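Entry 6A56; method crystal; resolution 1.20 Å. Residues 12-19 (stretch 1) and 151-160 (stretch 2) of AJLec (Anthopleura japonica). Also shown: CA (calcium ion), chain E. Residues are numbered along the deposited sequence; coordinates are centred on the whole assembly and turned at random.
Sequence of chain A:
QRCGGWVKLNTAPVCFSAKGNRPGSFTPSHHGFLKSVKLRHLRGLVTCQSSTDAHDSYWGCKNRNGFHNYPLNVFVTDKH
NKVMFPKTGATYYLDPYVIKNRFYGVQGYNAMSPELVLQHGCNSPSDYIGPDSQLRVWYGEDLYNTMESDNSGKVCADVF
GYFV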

ATOM      1  N   ALA A  12      15.294  20.866   1.100  1.00 19.71           N
ATOM      2  CA  ALA A  12      15.025  22.273   1.188  1.00 18.60           C
ATOM      3  C   ALA A  12      13.534  22.499   0.974  1.00 13.66           C
ATOM      4  O   ALA A  12      12.866  21.634   0.423  1.00 14.14           O
ATOM      5  N   PRO A  13      12.982  23.684   1.293  1.00 15.35           N
ATOM      6  CA  PRO A  13      11.579  23.959   0.973  1.00 13.74           C
ATOM      7  C   PRO A  13      11.280  23.730  -0.495  1.00 11.64           C
ATOM      8  O   PRO A  13      12.096  24.024  -1.365  1.00 13.79           O
ATOM      9  N   VAL A  14      10.069  23.266  -0.756  1.00 10.19           N
ATOM     10  CA  VAL A  14       9.611  23.011  -2.092  1.00 10.98           C
ATOM     11  C   VAL A  14       8.669  24.144  -2.461  1.00 10.60           C
ATOM     12  O   VAL A  14       7.609  24.316  -1.842  1.00 11.61           O
ATOM     13  N   CYS A  15       9.045  24.922  -3.475  1.00 11.38           N
ATOM     14  CA  CYS A  15       8.331  26.176  -3.762  1.00 10.36           C
ATOM     15  C   CYS A  15       7.803  26.157  -5.185  1.00  9.84           C
ATOM     16  O   CYS A  15       8.554  25.899  -6.126  1.00 12.07           O
ATOM     17  N   PHE A  16       6.509  26.449  -5.328  1.00 10.04           N
ATOM     18  CA  PHE A  16       5.852  26.468  -6.616  1.00 10.11           C
ATOM     19  C   PHE A  16       5.232  27.838  -6.884  1.00  9.43           C
ATOM     20  O   PHE A  16       4.711  28.469  -5.972  1.00 10.63           O
ATOM     21  N   SER A  17       5.279  28.270  -8.131  1.00  9.82           N
ATOM     22  CA  SER A  17       4.530  29.399  -8.617  1.00  9.39           C
ATOM     23  C   SER A  17       3.250  28.930  -9.337  1.00  9.25           C
ATOM     24  O   SER A  17       2.983  27.753  -9.383  1.00  9.87           O
ATOM     25  N   ALA A  18       2.477  29.901  -9.858  1.00  9.42           N
ATOM     26  CA  ALA A  18       1.145  29.613 -10.392  1.00  9.65           C
ATOM     27  C   ALA A  18       1.108  29.836 -11.909  1.00  9.45           C
ATOM     28  O   ALA A  18       0.031  29.708 -12.527  1.00  9.59           O
ATOM     29  N   LYS A  19       2.268  30.088 -12.544  1.00 10.54           N
ATOM     30  CA  LYS A  19       2.366  30.253 -13.966  1.00 10.05           C
ATOM     31  C   LYS A  19       3.848  30.163 -14.363  1.00 10.56           C
ATOM     32  O   LYS A  19       4.723  30.239 -13.519  1.00 11.38           O
ATOM     33  N   ASN A 151      -2.390  34.761 -13.132  1.00  9.90           N
ATOM     34  CA  ASN A 151      -2.070  34.135 -11.838  1.00 10.50           C
ATOM     35  C   ASN A 151      -0.886  34.841 -11.182  1.00  9.97           C
ATOM     36  O   ASN A 151      -0.130  35.570 -11.823  1.00 10.92           O
ATOM     37  N   SER A 152      -0.721  34.635  -9.878  1.00  9.78           N
ATOM     38  CA  SER A 152       0.447  35.175  -9.207  1.00 10.37           C
ATOM     39  C   SER A 152       0.700  34.424  -7.917  1.00 10.07           C
ATOM     40  O   SER A 152      -0.104  33.593  -7.467  1.00 10.00           O
ATOM     41  N   GLY A 153       1.848  34.738  -7.317  1.00  9.93           N
ATOM     42  CA  GLY A 153       2.250  34.198  -6.020  1.00  9.64           C
ATOM     43  C   GLY A 153       3.206  33.032  -6.101  1.00  9.30           C
ATOM     44  O   GLY A 153       3.555  32.560  -7.169  1.00 11.31           O
ATOM     45  N   LYS A 154       3.631  32.579  -4.929  1.00  9.90           N
ATOM     46  CA  LYS A 154       4.572  31.517  -4.752  1.00 10.31           C
ATOM     47  C   LYS A 154       4.371  30.938  -3.369  1.00 10.10           C
ATOM     48  O   LYS A 154       4.326  31.701  -2.410  1.00 12.85           O
ATOM     49  N   VAL A 155       4.228  29.614  -3.274  1.00  9.66           N
ATOM     50  CA  VAL A 155       4.041  28.922  -2.014  1.00  9.19           C
ATOM     51  C   VAL A 155       5.214  27.972  -1.849  1.00  9.45           C
ATOM     52  O   VAL A 155       5.600  27.287  -2.784  1.00 10.57           O
ATOM     53  N   CYS A 156       5.746  27.959  -0.606  1.00  9.69           N
ATOM     54  CA  CYS A 156       6.731  26.978  -0.222  1.00 10.73           C
ATOM     55  C   CYS A 156       6.146  26.034   0.809  1.00  9.22           C
ATOM     56  O   CYS A 156       5.438  26.496   1.704  1.00 10.16           O
ATOM     57  N   ALA A 157       6.525  24.758   0.692  1.00 11.10           N
ATOM     58  CA  ALA A 157       5.968  23.700   1.552  1.00 10.64           C
ATOM     59  C   ALA A 157       7.030  22.647   1.831  1.00 10.80           C
ATOM     60  O   ALA A 157       7.978  22.519   1.070  1.00 12.04           O
ATOM     61  N   ASP A 158       6.832  21.906   2.924  1.00 10.07           N
ATOM     62  CA  ASP A 158       7.475  20.622   3.092  1.00 10.39           C
ATOM     63  C   ASP A 158       6.558  19.530   2.565  1.00  9.83           C
ATOM     64  O   ASP A 158       5.305  19.750   2.542  1.00 11.26           O
ATOM     65  N   VAL A 159       7.139  18.396   2.145  1.00 10.83           N
ATOM     66  CA  VAL A 159       6.406  17.324   1.574  1.00 10.50           C
ATOM     67  C   VAL A 159       6.718  16.033   2.301  1.00 10.23           C
ATOM     68  O   VAL A 159       7.871  15.613   2.358  1.00 12.44           O
ATOM     69  N   PHE A 160       5.702  15.480   2.961  1.00  8.91           N
ATOM     70  CA  PHE A 160       5.827  14.252   3.684  1.00  9.33           C
ATOM     71  C   PHE A 160       5.188  13.106   2.881  1.00  8.72           C
ATOM     72  O   PHE A 160       4.215  13.337   2.158  1.00  8.90           O
TER

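Residues 14-17 and the strand 152-160 run antiparallel, and the side chains of the paired residues, 14-17 and 154-157, leave the sheet alternately on two faces. Val-14, Phe-16, Val-155 and Ala-157 share one face; Cys-15, Ser-17, Lys-154 and Cys-156 share the other. Paired main-chain hydrogen bonds fix the register, Val-14 N to Ala-157 O and Phe-16 N to Val-155 O among them (2.9 and 2.8 Å), so each side chain meets a predictable neighbour.

On the first face the large bump is Phe-16. Its p rotamer (chi1 64°, chi2 -86°) carries the end of the ring across to Val-155, whose CB lies 3.6 Å from Phe-16 CZ. Val-155 CB sits 4.0 Å from the centroid of the Phe-16 ring, off-centre, a CH-pi contact in which a branched aliphatic carbon rests against the aromatic ring. Val-155 itself is t. Next along the face, Ala-157 offers only a methyl, a low point between the bulkier side chains of Val-155 and Val-159. Val-14, also t, extends its CG2 to within 4.0 Å of CG2 of Val-159, so the two valines meet beyond the alanine. Apolar side chains suit this buried face, where no polar atom of these side chains needs a partner.

The other face is tied by covalent chemistry. Cys-15 and Cys-156 form a non-hydrogen-bonded pair with CA atoms only 4.0 Å apart, and both adopt the m rotamer, bringing Cys-15 SG and Cys-156 SG to 2.1 Å in a disulfide with chi3 of 106°. Pro-13 covers one flank, its CB 4.2 Å from Cys-156 CB. On another, the extended, all-t chain of Lys-154 lays its CE 3.6 Å from Cys-15 CB; a long aliphatic stem can cover the cysteine while its amino group reaches onward. Ser-17, m, brings OG to 4.0 Å from Lys-154 CG and hydrogen-bonds water 1 at 2.7 Å.

Beyond the paired residues, water 2 fills a gap, accepting from Ala-18 N (2.9 Å) and donating to Gly-153 O (2.8 Å). Glycine suits its backbone angles, at which a CB would jam against the preceding carbonyl. Ala-18 and Asn-151 point toward each other's stretch, their CB atoms 3.7 Å apart; the small methyl allows this close approach. Asn-151, m, uses both ends of its amide: ND2 donates to Ala-18 O at 2.9 Å, while OD1 binds the calcium ion at 2.3 Å. Lys-19 reaches across this end, p at chi1 and extended thereafter, so that NZ donates to Asn-151 O at 3.1 Å.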

ATOM      1  CB  ALA A  12      15.808  22.978   0.104  1.00 19.84           C
ATOM      2  CB  PRO A  13      11.408  25.431   1.340  1.00 16.06           C
ATOM      3  CG  PRO A  13      12.505  25.692   2.381  1.00 20.75           C
ATOM      4  CD  PRO A  13      13.643  24.782   1.996  1.00 19.11           C
ATOM      5  CB  VAL A  14       8.918  21.654  -2.221  1.00 11.28           C
ATOM      6  CG1 VAL A  14       8.376  21.403  -3.626  1.00 11.85           C
ATOM      7  CG2 VAL A  14       9.791  20.509  -1.767  1.00 10.98           C
ATOM      8  CB  CYS A  15       9.255  27.378  -3.593  1.00 11.75           C
ATOM      9  SG  CYS A  15      10.065  27.537  -1.974  1.00 13.61           S
ATOM     10  CB  PHE A  16       4.841  25.327  -6.787  1.00 10.06           C
ATOM     11  CG  PHE A  16       3.661  25.352  -5.849  1.00  9.54           C
ATOM     12  CD1 PHE A  16       3.787  24.772  -4.618  1.00 10.47           C
ATOM     13  CD2 PHE A  16       2.506  26.006  -6.169  1.00 10.84           C
ATOM     14  CE1 PHE A  16       2.754  24.782  -3.715  1.00 10.60           C
ATOM     15  CE2 PHE A  16       1.471  26.046  -5.242  1.00 11.28           C
ATOM     16  CZ  PHE A  16       1.586  25.435  -4.025  1.00 11.36           C
ATOM     17  CB  SER A  17       5.352  30.317  -9.504  1.00 12.03           C
ATOM     18  OG  SER A  17       6.461  30.820  -8.778  1.00 15.54           O
ATOM     19  CB  ALA A  18       0.083  30.420  -9.680  1.00 10.68           C
ATOM     20  CB  LYS A  19       1.781  31.610 -14.390  1.00 10.80           C
ATOM     21  CG  LYS A  19       2.455  32.827 -13.801  1.00 12.76           C
ATOM     22  CD  LYS A  19       1.876  34.139 -14.276  1.00 14.70           C
ATOM     23  CE  LYS A  19       2.577  35.308 -13.619  1.00 19.00           C
ATOM     24  NZ  LYS A  19       1.918  36.585 -13.945  1.00 26.76           N
ATOM     25  CB  ASN A 151      -1.732  32.649 -12.008  1.00  8.94           C
ATOM     26  CG  ASN A 151      -2.904  31.858 -12.540  1.00  9.47           C
ATOM     27  OD1 ASN A 151      -4.025  32.384 -12.737  1.00 11.10           O
ATOM     28  ND2 ASN A 151      -2.719  30.573 -12.762  1.00  9.80           N
ATOM     29  CB  SER A 152       0.299  36.669  -9.010  1.00 13.91           C
ATOM     30  OG  SER A 152      -0.710  36.951  -8.092  1.00 15.99           O
ATOM     31  CB  LYS A 154       6.009  32.003  -4.909  1.00 12.27           C
ATOM     32  CG  LYS A 154       7.078  30.938  -4.845  1.00 14.60           C
ATOM     33  CD  LYS A 154       8.423  31.521  -5.183  1.00 19.48           C
ATOM     34  CE  LYS A 154       9.619  30.753  -4.759  1.00 22.59           C
ATOM     35  NZ  LYS A 154      10.779  31.353  -5.444  1.00 23.82           N
ATOM     36  CB  VAL A 155       2.701  28.172  -2.013  1.00  9.69           C
ATOM     37  CG1 VAL A 155       2.662  27.122  -0.926  1.00  9.31           C
ATOM     38  CG2 VAL A 155       1.561  29.161  -1.870  1.00  8.99           C
ATOM     39  CB  CYS A 156       8.013  27.605   0.307  1.00 12.32           C
ATOM     40  SG  CYS A 156       8.802  28.758  -0.846  1.00 13.68           S
ATOM     41  CB  ALA A 157       4.804  23.055   0.857  1.00 11.63           C
ATOM     42  CB  ASP A 158       7.835  20.409   4.565  1.00 12.58           C
ATOM     43  CG  ASP A 158       8.959  21.293   5.081  1.00 15.68           C
ATOM     44  OD1 ASP A 158       9.894  21.522   4.268  1.00 18.51           O
ATOM     45  OD2 ASP A 158       8.870  21.716   6.283  1.00 21.82           O
ATOM     46  CB  VAL A 159       6.698  17.159   0.083  1.00 11.06           C
ATOM     47  CG1 VAL A 159       5.871  16.051  -0.533  1.00 11.04           C
ATOM     48  CG2 VAL A 159       6.530  18.479  -0.684  1.00 12.45           C
ATOM     49  CB  PHE A 160       5.175  14.365   5.063  1.00  8.59           C
ATOM     50  CG  PHE A 160       5.795  15.358   5.989  1.00  9.65           C
ATOM     51  CD1 PHE A 160       5.433  16.685   5.933  1.00 10.61           C
ATOM     52  CD2 PHE A 160       6.760  14.959   6.922  1.00  9.49           C
ATOM     53  CE1 PHE A 160       6.020  17.613   6.779  1.00 11.71           C
ATOM     54  CE2 PHE A 160       7.358  15.910   7.737  1.00 11.90           C
ATOM     55  CZ  PHE A 160       6.962  17.223   7.693  1.00 12.44           C
TER
HETATM   56 CA    CA E 202      -6.062  32.236 -13.855  1.00  9.79          CA
HETATM   57  O   HOH W   1       6.501  33.469  -8.605  1.00 19.31           O
HETATM   58  O   HOH W   2       2.747  32.759  -9.795  1.00 11.96           O